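2-dehydropantoate 2-reductase (PDB 3HN2) probably catalyses the NADPH-dependent reduction of ketopantoate to pantoic acid, a step of pantothenate biosynthesis. Local coordinates at residues P268-A280 with V292-G304. Numbering follows the deposited sequence.
Sequences PLEIAAIFRTPLA and VEMLATLLEQATG
Phe275 is a knob in a hole of helix 292-302 formed by Val292, Leu295, Ala296 and Leu299. Its CB lies 3.8 Å from Ala296 CB. CD1 meets Val292 CG1, which comes to the ring edge near its plane. CE1 reaches Leu295 CG at 3.9 Å, and CZ and CE2 share the methyl CD2 of Leu299. CG lies anti to the carbonyl carbon, which tilts the ring back along its own helix, toward Leu295 and Leu299. Leu279 and Ile271 extend the apolar seam to either side of it. Leu279 CG packs on Val292 CG1, and its CD2 touches the aliphatic CG of Glu293. Ile271 CD1 presses on Leu299 CG at 3.6 Å. Beyond it, Leu269 CD1 meets the methyl CG2 of Thr303.

Arg276 is a second knob, set among Glu293, Ala296, Thr297 and Glu300, and is partly exposed. Its chain bends at chi2, and this carries the guanidinium across Ala296, whose CB lies over one face. At the guanidinium edge, Arg276 NH2 forms a salt bridge with Glu300 OE2 at 2.6 Å. This bond is fairly straight, 159° at the hydrogen, and NE adds a weak one to OE2. The guanidinium and the Glu300 carboxylate are nearly coplanar, 16° apart. NH2 also makes a weak bond to Thr297 OG1, and this hydroxyl donates back to Glu293 O, one turn earlier in its helix.

The two helices are roughly antiparallel, at 145°. Their segment axes come within 9.5 Å. They form a helical hairpin near the end of the all-helical C-terminal domain. Helix 179-200 packs against the pair, with Ile191 on Phe275 and Leu196 on Leu295. Met259 of helix 258-264 covers Leu269 and Leu299. On the Rossmann-domain side, Glu270 OE1 is hydrogen-bonded to Thr79 OG1, in a loop after strand 72-75.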
ATOM      1  N   PRO A 268     -23.890  -3.466 -13.293  1.00 65.04           N
ATOM      2  CA  PRO A 268     -23.020  -3.803 -14.431  1.00 61.36           C
ATOM      3  C   PRO A 268     -21.547  -3.426 -14.256  1.00 57.78           C
ATOM      4  O   PRO A 268     -21.212  -2.564 -13.439  1.00 58.41           O
ATOM      5  CB  PRO A 268     -23.640  -3.021 -15.598  1.00 63.46           C
ATOM      6  CG  PRO A 268     -24.444  -1.957 -14.970  1.00 62.78           C
ATOM      7  CD  PRO A 268     -24.960  -2.536 -13.701  1.00 63.57           C
ATOM      8  N   LEU A 269     -20.685  -4.081 -15.028  1.00 53.83           N
ATOM      9  CA  LEU A 269     -19.243  -3.928 -14.886  1.00 51.69           C
ATOM     10  C   LEU A 269     -18.631  -3.165 -16.055  1.00 57.31           C
ATOM     11  O   LEU A 269     -19.168  -3.173 -17.167  1.00 60.12           O
ATOM     12  CB  LEU A 269     -18.575  -5.295 -14.732  1.00 49.07           C
ATOM     13  CG  LEU A 269     -19.173  -6.254 -13.690  1.00 51.64           C
ATOM     14  CD1 LEU A 269     -18.395  -7.554 -13.639  1.00 52.49           C
ATOM     15  CD2 LEU A 269     -19.228  -5.636 -12.307  1.00 46.90           C
ATOM     16  N   GLU A 270     -17.502  -2.513 -15.792  1.00 52.87           N
ATOM     17  CA  GLU A 270     -16.806  -1.714 -16.793  1.00 41.53           C
ATOM     18  C   GLU A 270     -15.820  -2.549 -17.626  1.00 42.98           C
ATOM     19  O   GLU A 270     -14.656  -2.167 -17.779  1.00 50.46           O
ATOM     20  CB  GLU A 270     -16.074  -0.545 -16.122  1.00 41.96           C
ATOM     21  CG  GLU A 270     -16.907   0.287 -15.143  1.00 50.46           C
ATOM     22  CD  GLU A 270     -16.203   1.579 -14.722  1.00 55.75           C
ATOM     23  OE1 GLU A 270     -16.158   2.533 -15.534  1.00 66.34           O
ATOM     24  OE2 GLU A 270     -15.701   1.645 -13.578  1.00 58.92           O
ATOM     25  N   ILE A 271     -16.289  -3.680 -18.162  1.00 38.06           N
ATOM     26  CA  ILE A 271     -15.452  -4.589 -18.956  1.00 29.75           C
ATOM     27  C   ILE A 271     -14.960  -3.908 -20.227  1.00 33.81           C
ATOM     28  O   ILE A 271     -13.784  -4.022 -20.575  1.00 38.13           O
ATOM     29  CB  ILE A 271     -16.208  -5.893 -19.354  1.00 30.79           C
ATOM     30  CG1 ILE A 271     -16.832  -6.581 -18.136  1.00 38.15           C
ATOM     31  CG2 ILE A 271     -15.299  -6.853 -20.152  1.00  8.74           C
ATOM     32  CD1 ILE A 271     -15.833  -7.252 -17.206  1.00 46.64           C
ATOM     33  N   ALA A 272     -15.864  -3.192 -20.901  1.00 40.08           N
ATOM     34  CA  ALA A 272     -15.571  -2.555 -22.190  1.00 25.87           C
ATOM     35  C   ALA A 272     -14.335  -1.660 -22.123  1.00 25.19           C
ATOM     36  O   ALA A 272     -13.362  -1.891 -22.847  1.00 31.74           O
ATOM     37  CB  ALA A 272     -16.779  -1.794 -22.688  1.00 37.85           C
ATOM     38  N   ALA A 273     -14.344  -0.696 -21.207  1.00 34.46           N
ATOM     39  CA  ALA A 273     -13.246   0.272 -21.073  1.00 39.14           C
ATOM     40  C   ALA A 273     -11.960  -0.288 -20.447  1.00 42.87           C
ATOM     41  O   ALA A 273     -10.862   0.023 -20.912  1.00 45.22           O
ATOM     42  CB  ALA A 273     -13.717   1.489 -20.305  1.00 46.75           C
ATOM     43  N   ILE A 274     -12.089  -1.102 -19.403  1.00 36.10           N
ATOM     44  CA  ILE A 274     -10.915  -1.672 -18.734  1.00 38.67           C
ATOM     45  C   ILE A 274     -10.234  -2.784 -19.560  1.00 41.66           C
ATOM     46  O   ILE A 274      -9.001  -2.847 -19.623  1.00 36.38           O
ATOM     47  CB  ILE A 274     -11.251  -2.144 -17.282  1.00 42.07           C
ATOM     48  CG1 ILE A 274     -11.725  -0.960 -16.429  1.00 37.43           C
ATOM     49  CG2 ILE A 274     -10.045  -2.795 -16.610  1.00 36.44           C
ATOM     50  CD1 ILE A 274     -12.500  -1.366 -15.182  1.00 50.93           C
ATOM     51  N   PHE A 275     -11.031  -3.628 -20.217  1.00 46.45           N
ATOM     52  CA  PHE A 275     -10.504  -4.831 -20.872  1.00 43.88           C
ATOM     53  C   PHE A 275     -10.590  -4.833 -22.395  1.00 47.28           C
ATOM     54  O   PHE A 275      -9.581  -5.040 -23.068  1.00 51.76           O
ATOM     55  CB  PHE A 275     -11.210  -6.081 -20.350  1.00 44.21           C
ATOM     56  CG  PHE A 275     -10.902  -6.412 -18.926  1.00 42.94           C
ATOM     57  CD1 PHE A 275      -9.872  -7.292 -18.615  1.00 43.80           C
ATOM     58  CD2 PHE A 275     -11.667  -5.885 -17.893  1.00 59.59           C
ATOM     59  CE1 PHE A 275      -9.600  -7.631 -17.293  1.00 46.92           C
ATOM     60  CE2 PHE A 275     -11.394  -6.210 -16.564  1.00 56.09           C
ATOM     61  CZ  PHE A 275     -10.357  -7.081 -16.268  1.00 40.32           C
ATOM     62  N   ARG A 276     -11.788  -4.631 -22.939  1.00 48.27           N
ATOM     63  CA  ARG A 276     -11.998  -4.830 -24.380  1.00 47.71           C
ATOM     64  C   ARG A 276     -11.363  -3.745 -25.251  1.00 46.29           C
ATOM     65  O   ARG A 276     -10.861  -4.043 -26.336  1.00 39.41           O
ATOM     66  CB  ARG A 276     -13.479  -5.043 -24.721  1.00 41.60           C
ATOM     67  CG  ARG A 276     -14.032  -6.403 -24.286  1.00 31.29           C
ATOM     68  CD  ARG A 276     -13.401  -7.544 -25.084  1.00 52.11           C
ATOM     69  NE  ARG A 276     -13.816  -8.867 -24.622  1.00 40.55           N
ATOM     70  CZ  ARG A 276     -13.201 -10.001 -24.953  1.00 54.76           C
ATOM     71  NH1 ARG A 276     -12.145  -9.964 -25.755  1.00 40.18           N
ATOM     72  NH2 ARG A 276     -13.638 -11.173 -24.483  1.00 28.62           N
ATOM     73  N   THR A 277     -11.362  -2.510 -24.747  1.00 48.04           N
ATOM     74  CA  THR A 277     -10.689  -1.374 -25.403  1.00 45.71           C
ATOM     75  C   THR A 277      -9.149  -1.514 -25.440  1.00 45.68           C
ATOM     76  O   THR A 277      -8.564  -1.347 -26.515  1.00 46.41           O
ATOM     77  CB  THR A 277     -11.133   0.009 -24.811  1.00 36.61           C
ATOM     78  OG1 THR A 277     -12.564   0.105 -24.813  1.00 41.01           O
ATOM     79  CG2 THR A 277     -10.562   1.157 -25.608  1.00 50.83           C
ATOM     80  N   PRO A 278      -8.482  -1.789 -24.286  1.00 40.37           N
ATOM     81  CA  PRO A 278      -7.050  -2.091 -24.376  1.00 39.25           C
ATOM     82  C   PRO A 278      -6.701  -3.285 -25.252  1.00 45.97           C
ATOM     83  O   PRO A 278      -5.735  -3.201 -26.013  1.00 51.06           O
ATOM     84  CB  PRO A 278      -6.665  -2.364 -22.921  1.00 43.26           C
ATOM     85  CG  PRO A 278      -7.587  -1.517 -22.168  1.00 45.63           C
ATOM     86  CD  PRO A 278      -8.892  -1.736 -22.873  1.00 38.00           C
ATOM     87  N   LEU A 279      -7.476  -4.367 -25.157  1.00 50.60           N
ATOM     88  CA  LEU A 279      -7.279  -5.547 -26.008  1.00 45.12           C
ATOM     89  C   LEU A 279      -7.413  -5.164 -27.479  1.00 37.58           C
ATOM     90  O   LEU A 279      -6.608  -5.606 -28.300  1.00 37.99           O
ATOM     91  CB  LEU A 279      -8.245  -6.684 -25.647  1.00 25.61           C
ATOM     92  CG  LEU A 279      -7.878  -7.599 -24.479  1.00 70.60           C
ATOM     93  CD1 LEU A 279      -9.091  -8.374 -23.970  1.00 73.03           C
ATOM     94  CD2 LEU A 279      -6.762  -8.550 -24.861  1.00 71.37           C
ATOM     95  N   ALA A 280      -8.416  -4.338 -27.789  1.00 38.07           N
ATOM     96  CA  ALA A 280      -8.551  -3.710 -29.115  1.00 38.57           C
ATOM     97  C   ALA A 280      -7.294  -2.952 -29.516  1.00 38.02           C
ATOM     98  O   ALA A 280      -6.762  -3.181 -30.603  1.00 49.56           O
ATOM     99  CB  ALA A 280      -9.775  -2.780 -29.174  1.00 37.45           C
ATOM    100  N   VAL A 292      -5.299 -11.543 -20.759  1.00 25.70           N
ATOM    101  CA  VAL A 292      -6.283 -10.449 -20.721  1.00 10.86           C
ATOM    102  C   VAL A 292      -7.551 -10.907 -21.436  1.00  2.00           C
ATOM    103  O   VAL A 292      -8.665 -10.670 -20.952  1.00  7.20           O
ATOM    104  CB  VAL A 292      -5.726  -9.094 -21.253  1.00 35.01           C
ATOM    105  CG1 VAL A 292      -6.672  -7.955 -20.905  1.00 38.70           C
ATOM    106  CG2 VAL A 292      -4.327  -8.790 -20.661  1.00 14.85           C
ATOM    107  N   GLU A 293      -7.382 -11.699 -22.488  1.00  2.00           N
ATOM    108  CA  GLU A 293      -8.512 -12.127 -23.307  1.00 25.88           C
ATOM    109  C   GLU A 293      -9.373 -13.113 -22.593  1.00 32.84           C
ATOM    110  O   GLU A 293     -10.585 -12.928 -22.508  1.00 51.37           O
ATOM    111  CB  GLU A 293      -8.061 -12.720 -24.641  1.00 35.52           C
ATOM    112  CG  GLU A 293      -8.352 -11.801 -25.822  1.00 51.14           C
ATOM    113  CD  GLU A 293      -8.414 -12.540 -27.142  1.00 68.51           C
ATOM    114  OE1 GLU A 293      -9.262 -13.446 -27.283  1.00 66.24           O
ATOM    115  OE2 GLU A 293      -7.620 -12.204 -28.046  1.00 95.00           O
ATOM    116  N   MET A 294      -8.730 -14.155 -22.077  1.00 42.43           N
ATOM    117  CA  MET A 294      -9.383 -15.154 -21.267  1.00 34.04           C
ATOM    118  C   MET A 294     -10.113 -14.484 -20.109  1.00 37.78           C
ATOM    119  O   MET A 294     -11.299 -14.749 -19.898  1.00 39.44           O
ATOM    120  CB  MET A 294      -8.344 -16.147 -20.758  1.00 44.42           C
ATOM    121  CG  MET A 294      -8.923 -17.350 -20.081  1.00 25.66           C
ATOM    122  SD  MET A 294      -7.673 -18.600 -19.848  1.00 40.06           S
ATOM    123  CE  MET A 294      -8.496 -19.545 -18.575  1.00 12.45           C
ATOM    124  N   LEU A 295      -9.422 -13.579 -19.406  1.00 29.21           N
ATOM    125  CA  LEU A 295     -10.022 -12.820 -18.305  1.00 24.69           C
ATOM    126  C   LEU A 295     -11.267 -12.024 -18.713  1.00 31.55           C
ATOM    127  O   LEU A 295     -12.340 -12.217 -18.130  1.00 31.31           O
ATOM    128  CB  LEU A 295      -8.983 -11.903 -17.661  1.00 32.85           C
ATOM    129  CG  LEU A 295      -9.258 -11.347 -16.255  1.00 38.44           C
ATOM    130  CD1 LEU A 295      -9.996 -12.338 -15.369  1.00 34.01           C
ATOM    131  CD2 LEU A 295      -7.938 -10.952 -15.614  1.00 30.37           C
ATOM    132  N   ALA A 296     -11.130 -11.158 -19.721  1.00 26.86           N
ATOM    133  CA  ALA A 296     -12.254 -10.364 -20.226  1.00 24.33           C
ATOM    134  C   ALA A 296     -13.461 -11.240 -20.506  1.00 26.04           C
ATOM    135  O   ALA A 296     -14.579 -10.928 -20.066  1.00 21.20           O
ATOM    136  CB  ALA A 296     -11.847  -9.592 -21.507  1.00 35.65           C
ATOM    137  N   THR A 297     -13.212 -12.350 -21.211  1.00 19.14           N
ATOM    138  CA  THR A 297     -14.254 -13.292 -21.604  1.00 22.45           C
ATOM    139  C   THR A 297     -14.890 -14.023 -20.414  1.00 37.74           C
ATOM    140  O   THR A 297     -16.119 -14.038 -20.289  1.00 42.65           O
ATOM    141  CB  THR A 297     -13.726 -14.339 -22.596  1.00 26.94           C
ATOM    142  OG1 THR A 297     -12.772 -13.742 -23.477  1.00 30.43           O
ATOM    143  CG2 THR A 297     -14.859 -14.906 -23.405  1.00 37.16           C
ATOM    144  N   LEU A 298     -14.063 -14.621 -19.547  1.00 26.73           N
ATOM    145  CA  LEU A 298     -14.565 -15.291 -18.338  1.00 33.65           C
ATOM    146  C   LEU A 298     -15.350 -14.309 -17.487  1.00 38.34           C
ATOM    147  O   LEU A 298     -16.230 -14.700 -16.709  1.00 37.34           O
ATOM    148  CB  LEU A 298     -13.418 -15.840 -17.476  1.00 30.82           C
ATOM    149  CG  LEU A 298     -12.695 -17.101 -17.923  1.00 26.52           C
ATOM    150  CD1 LEU A 298     -11.393 -17.214 -17.160  1.00 50.66           C
ATOM    151  CD2 LEU A 298     -13.561 -18.337 -17.717  1.00 45.92           C
ATOM    152  N   LEU A 299     -15.024 -13.029 -17.630  1.00 18.73           N
ATOM    153  CA  LEU A 299     -15.654 -12.049 -16.777  1.00 20.48           C
ATOM    154  C   LEU A 299     -17.027 -11.649 -17.313  1.00 32.27           C
ATOM    155  O   LEU A 299     -17.934 -11.369 -16.534  1.00 46.73           O
ATOM    156  CB  LEU A 299     -14.710 -10.885 -16.543  1.00  2.00           C
ATOM    157  CG  LEU A 299     -14.748 -10.055 -15.260  1.00  9.82           C
ATOM    158  CD1 LEU A 299     -15.078 -10.833 -13.987  1.00 40.39           C
ATOM    159  CD2 LEU A 299     -13.390  -9.428 -15.167  1.00  8.64           C
ATOM    160  N   GLU A 300     -17.197 -11.670 -18.636  1.00 44.69           N
ATOM    161  CA  GLU A 300     -18.528 -11.477 -19.210  1.00 48.41           C
ATOM    162  C   GLU A 300     -19.378 -12.767 -19.194  1.00 54.50           C
ATOM    163  O   GLU A 300     -20.610 -12.696 -19.250  1.00 60.46           O
ATOM    164  CB  GLU A 300     -18.481 -10.776 -20.585  1.00 46.37           C
ATOM    165  CG  GLU A 300     -17.606 -11.427 -21.655  1.00 58.21           C
ATOM    166  CD  GLU A 300     -16.726 -10.431 -22.422  1.00 64.24           C
ATOM    167  OE1 GLU A 300     -16.778  -9.213 -22.139  1.00 55.95           O
ATOM    168  OE2 GLU A 300     -15.960 -10.876 -23.306  1.00 57.87           O
ATOM    169  N   GLN A 301     -18.727 -13.928 -19.083  1.00 56.51           N
ATOM    170  CA  GLN A 301     -19.431 -15.208 -18.865  1.00 53.49           C
ATOM    171  C   GLN A 301     -20.106 -15.284 -17.505  1.00 53.85           C
ATOM    172  O   GLN A 301     -21.214 -15.800 -17.388  1.00 58.28           O
ATOM    173  CB  GLN A 301     -18.488 -16.407 -18.987  1.00 47.53           C
ATOM    174  CG  GLN A 301     -18.574 -17.170 -20.301  1.00 66.01           C
ATOM    175  CD  GLN A 301     -19.976 -17.673 -20.637  1.00 62.87           C
ATOM    176  OE1 GLN A 301     -20.623 -18.336 -19.830  1.00 49.13           O
ATOM    177  NE2 GLN A 301     -20.438 -17.366 -21.843  1.00 39.50           N
ATOM    178  N   ALA A 302     -19.422 -14.787 -16.478  1.00 56.93           N
ATOM    179  CA  ALA A 302     -19.925 -14.854 -15.111  1.00 63.31           C
ATOM    180  C   ALA A 302     -21.033 -13.836 -14.859  1.00 68.04           C
ATOM    181  O   ALA A 302     -21.883 -14.047 -13.994  1.00 72.06           O
ATOM    182  CB  ALA A 302     -18.788 -14.667 -14.112  1.00 63.49           C
ATOM    183  N   THR A 303     -21.016 -12.735 -15.609  1.00 68.92           N
ATOM    184  CA  THR A 303     -22.037 -11.697 -15.471  1.00 71.10           C
ATOM    185  C   THR A 303     -22.888 -11.551 -16.735  1.00 79.51           C
ATOM    186  O   THR A 303     -22.975 -10.473 -17.330  1.00 81.10           O
ATOM    187  CB  THR A 303     -21.432 -10.335 -15.067  1.00 72.00           C
ATOM    188  OG1 THR A 303     -20.503  -9.900 -16.067  1.00 64.93           O
ATOM    189  CG2 THR A 303     -20.726 -10.447 -13.733  1.00 56.10           C
ATOM    190  N   GLY A 304     -23.497 -12.661 -17.138  1.00 83.40           N
ATOM    191  CA  GLY A 304     -24.480 -12.684 -18.214  1.00 87.90           C
ATOM    192  C   GLY A 304     -25.686 -13.469 -17.746  1.00 93.78           C
ATOM    193  O   GLY A 304     -26.801 -12.939 -17.706  1.00 94.54           O
TER